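Local coordinates for phosphoenolpyruvate--glycerone phosphotransferase (Enterococcus faecalis, PDB 3B48) that probably acts as the homodimeric DhaM subunit that donates phosphoryl groups in phosphoenolpyruvate-dependent phosphorylation of dihydroxyacetone, at the interface of chains A and B. Residues are numbered along the deposited sequence; one frame, centred on the assembly and turned at random. Chains: chain A/B, Uncharacterized protein.

The interface of chains A and B. Residues chain A 130-135; chain B 81, 97-99, 127.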
# COMPACT_ATOMS: atom_id res chain seq x y z
N GLY A 130 -0.38 -9.48 -1.14
CA GLY A 130 0.16 -8.57 -2.17
C GLY A 130 0.54 -9.16 -3.53
O GLY A 130 1.11 -8.48 -4.38
N LYS A 131 0.22 -10.44 -3.72
CA LYS A 131 0.41 -11.13 -5.00
C LYS A 131 -0.94 -11.21 -5.70
O LYS A 131 -1.94 -11.60 -5.08
CB LYS A 131 1.00 -12.55 -4.78
N LYS A 132 -0.97 -10.85 -6.98
CA LYS A 132 -2.24 -10.74 -7.70
C LYS A 132 -2.57 -11.96 -8.59
O LYS A 132 -3.70 -12.08 -9.09
CB LYS A 132 -2.28 -9.44 -8.52
CG LYS A 132 -1.52 -8.26 -7.89
CD LYS A 132 -2.31 -7.58 -6.79
CE LYS A 132 -1.42 -6.57 -6.07
NZ LYS A 132 -1.99 -6.07 -4.82
N GLY A 133 -1.60 -12.85 -8.76
CA GLY A 133 -1.72 -13.98 -9.68
C GLY A 133 -1.58 -13.48 -11.10
O GLY A 133 -2.12 -14.07 -12.03
N TRP A 134 -0.84 -12.39 -11.26
CA TRP A 134 -0.67 -11.75 -12.54
C TRP A 134 0.62 -12.20 -13.20
O TRP A 134 0.69 -12.35 -14.42
CB TRP A 134 -0.66 -10.22 -12.35
CG TRP A 134 -2.03 -9.66 -12.15
CD1 TRP A 134 -3.23 -10.31 -12.34
CD2 TRP A 134 -2.36 -8.32 -11.77
NE1 TRP A 134 -4.27 -9.46 -12.06
CE2 TRP A 134 -3.77 -8.23 -11.72
CE3 TRP A 134 -1.60 -7.18 -11.46
CZ2 TRP A 134 -4.45 -7.05 -11.38
CZ3 TRP A 134 -2.28 -6.00 -11.10
CH2 TRP A 134 -3.69 -5.95 -11.06
N ASN A 135 1.63 -12.42 -12.36
CA ASN A 135 3.02 -12.61 -12.74
C ASN A 135 3.55 -11.49 -13.65
O ASN A 135 3.26 -10.29 -13.49
CB ASN A 135 3.26 -14.01 -13.31
CG ASN A 135 2.78 -15.12 -12.37
OD1 ASN A 135 3.44 -15.44 -11.38
ND2 ASN A 135 1.62 -15.72 -12.70
OXT ASN A 135 4.30 -11.78 -14.58
N GLU B 81 -7.92 -6.10 -14.54
CA GLU B 81 -7.91 -7.22 -15.49
C GLU B 81 -8.93 -7.03 -16.60
O GLU B 81 -8.65 -7.32 -17.76
CB GLU B 81 -8.12 -8.59 -14.80
CG GLU B 81 -7.05 -8.93 -13.75
CD GLU B 81 -7.41 -10.09 -12.79
OE1 GLU B 81 -8.58 -10.56 -12.72
OE2 GLU B 81 -6.50 -10.54 -12.08
N LEU B 97 0.22 -5.16 -16.11
CA LEU B 97 -0.29 -5.49 -14.79
C LEU B 97 0.88 -5.88 -13.92
O LEU B 97 1.54 -6.91 -14.15
CB LEU B 97 -1.26 -6.68 -14.87
CG LEU B 97 -2.59 -6.49 -15.58
CD1 LEU B 97 -3.25 -7.84 -15.83
CD2 LEU B 97 -3.50 -5.54 -14.80
N VAL B 98 1.16 -5.08 -12.90
CA VAL B 98 2.38 -5.31 -12.15
C VAL B 98 2.04 -6.12 -10.93
O VAL B 98 1.32 -5.65 -10.04
CB VAL B 98 3.13 -4.01 -11.76
CG1 VAL B 98 4.60 -4.33 -11.40
CG2 VAL B 98 3.08 -2.99 -12.88
N ASP B 99 2.53 -7.35 -10.90
CA ASP B 99 2.28 -8.22 -9.76
C ASP B 99 3.15 -7.78 -8.59
O ASP B 99 4.22 -8.33 -8.33
CB ASP B 99 2.54 -9.67 -10.11
CG ASP B 99 1.75 -10.62 -9.25
OD1 ASP B 99 1.51 -10.27 -8.07
OD2 ASP B 99 1.36 -11.69 -9.73
N GLN B 127 7.90 -5.61 -8.54
CA GLN B 127 7.63 -7.03 -8.25
C GLN B 127 8.43 -7.57 -7.05
O GLN B 127 8.08 -8.61 -6.48
CB GLN B 127 7.89 -7.87 -9.50
CG GLN B 127 6.89 -7.55 -10.62
CD GLN B 127 7.19 -8.23 -11.94
OE1 GLN B 127 8.20 -8.91 -12.09
NE2 GLN B 127 6.28 -8.05 -12.90
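The C-terminal tail of chain A, A:Gly130 to A:Asn135, runs over chain B as a loop that turns round B:Asp99, with positive phi at A:Gly130 and A:Gly133, which glycine adopts easily, and at the terminal A:Asn135, asparagine being among the non-glycine residues that accept it most readily. The protein belongs to the mannose-type EIIA family of the phosphotransferase system, and the tail of one subunit lies on the other in the two-fold symmetric homodimer, the same contact recurring with the chains exchanged. B:Asp99, just past strand 95-97, points its carboxylate into the turn, CG lying anti to its backbone N (chi1 -154°). Its OD1 takes the backbone N of A:Lys132 at 2.8 Å on the syn side but tilted out of the carboxylate plane, and nearly straight at the hydrogen. The other oxygen, OD2, is gripped twice: it accepts from A:Asn135 N at 2.7 Å through its anti lone pair. A:Trp134 N reaches the same OD2 at 2.8 Å from above the carboxylate plane. A short acidic side chain suits this place, since its two oxygens can tie down three peptide N-H groups and fix the shape of the tail; the negative charge would probably be eased by these donors. A:Asn135 also packs its CA 4.0 Å from B:Asp99 CB.

A:Trp134 is the tail's flat anchor. The indole is sandwiched: CB of its own chain's A:Lys132 sits over one face, while B:Leu97 packs against the other, its CB 3.5 Å from CE3. The methyl CD2 of B:Leu97 lies over the six-membered ring. Leucine fits here because its branched end spreads apolar carbon over the ring. At the edge, NE1 donates to OE2 of B:Glu81 at 2.5 Å, with the acceptor close to the ring plane, which should restrain the indole's rotation. B:Glu81, in helix 75-84, uses its anti lone pair, its carboxylate turned 60° from the ring; its chain, extended beyond CG, carries the acid to the indole rim.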